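Putative cellulase CEL6 (Mycobacterium tuberculosis, PDB 1UP3) probably hydrolyses internal beta-1,4-glucosidic bonds of cellulose, as a family 6 endoglucanase. Local coordinates at residues Thr218-Ala226 against Ser237-Pro245. Numbering follows the deposited sequence.
Sequences TSRNGAGPA and SGRALGAPP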
ATOM      1  N   THR A 218      -8.999   1.783   0.555  1.00  4.11           N
ATOM      2  CA  THR A 218     -10.162   2.601   0.853  1.00  5.02           C
ATOM      3  C   THR A 218      -9.927   3.607   1.981  1.00  4.85           C
ATOM      4  O   THR A 218     -10.874   4.187   2.555  1.00  6.06           O
ATOM      5  CB  THR A 218     -11.364   1.701   1.208  1.00  5.00           C
ATOM      6  OG1 THR A 218     -11.025   0.854   2.322  1.00  4.89           O
ATOM      7  CG2 THR A 218     -11.759   0.799   0.007  1.00  6.25           C
ATOM      8  N   SER A 219      -8.656   3.857   2.291  1.00  4.48           N
ATOM      9  CA  SER A 219      -8.299   4.777   3.356  1.00  5.62           C
ATOM     10  C   SER A 219      -8.888   6.190   3.235  1.00  5.02           C
ATOM     11  O   SER A 219      -9.265   6.815   4.261  1.00  5.42           O
ATOM     12  CB  SER A 219      -6.789   4.861   3.477  1.00  5.12           C
ATOM     13  OG  SER A 219      -6.174   5.240   2.243  1.00  6.64           O
ATOM     14  N   ARG A 220      -8.980   6.698   2.010  1.00  4.59           N
ATOM     15  CA  ARG A 220      -9.313   8.103   1.799  1.00  5.30           C
ATOM     16  C   ARG A 220     -10.327   8.330   0.695  1.00  5.16           C
ATOM     17  O   ARG A 220     -10.367   9.430   0.130  1.00  5.89           O
ATOM     18  CB  ARG A 220      -8.051   8.912   1.533  1.00  5.19           C
ATOM     19  CG  ARG A 220      -7.042   8.865   2.727  1.00  5.12           C
ATOM     20  CD  ARG A 220      -5.882   9.857   2.603  1.00  5.76           C
ATOM     21  NE  ARG A 220      -5.016   9.544   1.461  1.00  6.59           N
ATOM     22  CZ  ARG A 220      -4.038  10.310   1.070  1.00  7.27           C
ATOM     23  NH1 ARG A 220      -3.764  11.438   1.739  1.00  9.21           N
ATOM     24  NH2 ARG A 220      -3.288   9.928   0.046  1.00  7.28           N
ATOM     25  N   ASN A 221     -11.114   7.308   0.342  1.00  4.98           N
ATOM     26  CA  ASN A 221     -11.993   7.374  -0.845  1.00  5.91           C
ATOM     27  C   ASN A 221     -13.486   7.484  -0.583  1.00  5.69           C
ATOM     28  O   ASN A 221     -14.311   7.264  -1.489  1.00  6.31           O
ATOM     29  CB  ASN A 221     -11.682   6.235  -1.822  1.00  5.40           C
ATOM     30  CG  ASN A 221     -12.290   4.910  -1.397  1.00  7.35           C
ATOM     31  OD1 ASN A 221     -12.678   4.731  -0.226  1.00  6.58           O
ATOM     32  ND2 ASN A 221     -12.407   3.969  -2.341  1.00  4.44           N
ATOM     33  N   GLY A 222     -13.860   7.843   0.644  1.00  6.32           N
ATOM     34  CA  GLY A 222     -15.267   7.923   1.016  1.00  6.62           C
ATOM     35  C   GLY A 222     -16.042   8.996   0.301  1.00  6.72           C
ATOM     36  O   GLY A 222     -17.280   8.900   0.238  1.00  7.82           O
ATOM     37  N   ALA A 223     -15.363  10.019  -0.240  1.00  5.80           N
ATOM     38  CA  ALA A 223     -16.036  11.097  -0.967  1.00  6.97           C
ATOM     39  C   ALA A 223     -15.544  11.136  -2.415  1.00  7.97           C
ATOM     40  O   ALA A 223     -15.730  12.118  -3.135  1.00  9.11           O
ATOM     41  CB  ALA A 223     -15.794  12.453  -0.278  1.00  7.38           C
ATOM     42  N   GLY A 224     -14.879  10.053  -2.848  1.00  6.83           N
ATOM     43  CA  GLY A 224     -14.299  10.041  -4.169  1.00  7.08           C
ATOM     44  C   GLY A 224     -13.151  11.031  -4.307  1.00  6.57           C
ATOM     45  O   GLY A 224     -12.628  11.565  -3.309  1.00  6.54           O
ATOM     46  N   PRO A 225     -12.706  11.239  -5.534  1.00  7.76           N
ATOM     47  CA  PRO A 225     -11.546  12.091  -5.819  1.00  8.48           C
ATOM     48  C   PRO A 225     -11.885  13.599  -5.895  1.00  9.14           C
ATOM     49  O   PRO A 225     -13.031  13.988  -6.144  1.00  9.55           O
ATOM     50  CB  PRO A 225     -11.082  11.556  -7.161  1.00  9.09           C
ATOM     51  CG  PRO A 225     -12.351  11.192  -7.843  1.00  8.69           C
ATOM     52  CD  PRO A 225     -13.228  10.601  -6.747  1.00  8.22           C
ATOM     53  N   ALA A 226     -10.893  14.433  -5.639  1.00  9.72           N
ATOM     54  CA  ALA A 226     -10.987  15.870  -5.880  1.00 11.02           C
ATOM     55  C   ALA A 226     -11.109  16.106  -7.382  1.00 13.01           C
ATOM     56  O   ALA A 226     -10.790  15.241  -8.180  1.00 12.27           O
ATOM     57  CB  ALA A 226      -9.738  16.597  -5.290  1.00 10.30           C
ATOM     58  N   SER A 237      -7.979  18.699  -0.248  1.00 10.39           N
ATOM     59  CA  SER A 237      -8.999  18.911   0.753  1.00 10.06           C
ATOM     60  C   SER A 237     -10.316  18.252   0.328  1.00  8.74           C
ATOM     61  O   SER A 237     -10.491  17.809  -0.813  1.00 10.04           O
ATOM     62  CB  SER A 237      -9.172  20.407   1.007  1.00 11.33           C
ATOM     63  OG  SER A 237      -9.670  21.023  -0.160  1.00 14.34           O
ATOM     64  N   GLY A 238     -11.241  18.175   1.282  1.00  8.73           N
ATOM     65  CA  GLY A 238     -12.589  17.674   1.053  1.00  9.33           C
ATOM     66  C   GLY A 238     -12.743  16.168   0.855  1.00  7.98           C
ATOM     67  O   GLY A 238     -13.800  15.692   0.418  1.00  9.99           O
ATOM     68  N   ARG A 239     -11.682  15.413   1.131  1.00  7.69           N
ATOM     69  CA  ARG A 239     -11.711  13.952   1.026  1.00  6.35           C
ATOM     70  C   ARG A 239     -12.161  13.352   2.358  1.00  5.63           C
ATOM     71  O   ARG A 239     -12.015  13.965   3.397  1.00  5.72           O
ATOM     72  CB  ARG A 239     -10.335  13.390   0.644  1.00  6.36           C
ATOM     73  CG  ARG A 239      -9.729  13.957  -0.646  1.00  8.15           C
ATOM     74  CD  ARG A 239     -10.641  13.979  -1.858  1.00  8.87           C
ATOM     75  NE  ARG A 239     -11.311  15.252  -1.995  1.00 13.99           N
ATOM     76  CZ  ARG A 239     -12.528  15.447  -2.506  1.00 13.56           C
ATOM     77  NH1 ARG A 239     -13.329  14.465  -2.893  1.00 11.36           N
ATOM     78  NH2 ARG A 239     -12.968  16.683  -2.597  1.00 15.71           N
ATOM     79  N   ALA A 240     -12.610  12.102   2.333  1.00  5.94           N
ATOM     80  CA  ALA A 240     -13.150  11.454   3.520  1.00  5.92           C
ATOM     81  C   ALA A 240     -12.586  10.066   3.636  1.00  5.80           C
ATOM     82  O   ALA A 240     -12.341   9.420   2.619  1.00  5.88           O
ATOM     83  CB  ALA A 240     -14.664  11.394   3.397  1.00  5.86           C
ATOM     84  N   LEU A 241     -12.427   9.593   4.865  1.00  5.95           N
ATOM     85  CA  LEU A 241     -12.157   8.179   5.092  1.00  6.11           C
ATOM     86  C   LEU A 241     -13.187   7.354   4.336  1.00  5.71           C
ATOM     87  O   LEU A 241     -14.409   7.699   4.310  1.00  6.51           O
ATOM     88  CB  LEU A 241     -12.292   7.843   6.565  1.00  6.09           C
ATOM     89  CG  LEU A 241     -11.408   8.598   7.538  1.00  6.52           C
ATOM     90  CD1 LEU A 241     -11.823   8.184   8.948  1.00  8.16           C
ATOM     91  CD2 LEU A 241      -9.942   8.335   7.287  1.00  6.79           C
ATOM     92  N   GLY A 242     -12.704   6.251   3.748  1.00  6.09           N
ATOM     93  CA  GLY A 242     -13.564   5.278   3.102  1.00  6.02           C
ATOM     94  C   GLY A 242     -13.891   4.100   4.003  1.00  5.75           C
ATOM     95  O   GLY A 242     -13.638   4.123   5.226  1.00  6.60           O
ATOM     96  N   ALA A 243     -14.503   3.075   3.420  1.00  7.22           N
ATOM     97  CA  ALA A 243     -14.887   1.867   4.156  1.00  7.63           C
ATOM     98  C   ALA A 243     -13.777   1.312   4.989  1.00  7.48           C
ATOM     99  O   ALA A 243     -12.677   1.190   4.503  1.00  6.95           O
ATOM    100  CB  ALA A 243     -15.309   0.778   3.166  1.00  8.63           C
ATOM    101  N   PRO A 244     -14.025   0.972   6.256  1.00  8.15           N
ATOM    102  CA  PRO A 244     -13.008   0.320   7.048  1.00  8.12           C
ATOM    103  C   PRO A 244     -12.608  -1.032   6.464  1.00  7.57           C
ATOM    104  O   PRO A 244     -13.407  -1.657   5.725  1.00  7.45           O
ATOM    105  CB  PRO A 244     -13.629   0.173   8.444  1.00  9.66           C
ATOM    106  CG  PRO A 244     -14.795   1.120   8.462  1.00 11.88           C
ATOM    107  CD  PRO A 244     -15.220   1.340   7.051  1.00  9.00           C
ATOM    108  N   PRO A 245     -11.387  -1.452   6.745  1.00  7.66           N
ATOM    109  CA  PRO A 245     -10.881  -2.708   6.180  1.00  6.31           C
ATOM    110  C   PRO A 245     -11.817  -3.883   6.433  1.00  6.90           C
ATOM    111  O   PRO A 245     -12.357  -4.062   7.538  1.00  7.05           O
ATOM    112  CB  PRO A 245      -9.504  -2.866   6.836  1.00  7.31           C
ATOM    113  CG  PRO A 245      -9.103  -1.458   7.154  1.00  7.78           C
ATOM    114  CD  PRO A 245     -10.347  -0.749   7.519  1.00  7.56           C
TER
HETATM  115  O   HOH W   1     -12.596  10.886  -0.515  1.00  5.34           O
HETATM  116  O   HOH W   2     -15.024   3.569   0.562  1.00 10.76           O
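Arg239 reaches across to the backbone of Gly224, its NH1 donating to Gly224 O at 3.0 Å and 160°. The acceptor lies in the guanidinium plane, but NH1 sits well above the Gly224 carbonyl plane. Bends at chi2 and chi3 (-49° and 94°) fold the chain back so that NE and NH2 both grip Ser237 O side-on, NE at 2.9 Å. Bonds from all three nitrogens therefore fix the group's rotation, while Ala226 N lies over one face and Ala226 CB packs near NE.

Farther along, Gly222 N donates to Ala240 O (2.9 Å) from above that carbonyl's plane. Water 1 lies beside this bond, accepting from Ala223 N and Ala240 N and lying within donating distance of Arg220 O and Gly224 O. Asn221 OD1 accepts a hydrogen bond from water 2, which in turn accepts from Ala243 N; Asn221 ND2 is satisfied by Tyr193 O and Thr195 OG1. Thr218 OG1 donates in the carbonyl plane to Ala243 O at 2.8 Å, an acceptor that Trp259 NE1 also uses. Leu241 CA adds a 3.3 Å CA-H...O contact to Ser219 O.

Arg220 instead turns to Asp267 in a salt bridge. Gly224 N closes a type I beta turn onto Asn221 O. Direct and water-mediated bonds thus join two irregular segments of the long loop between parallel strands 213-217 and 254-258, in the distorted beta/alpha barrel of glycoside hydrolase family 6.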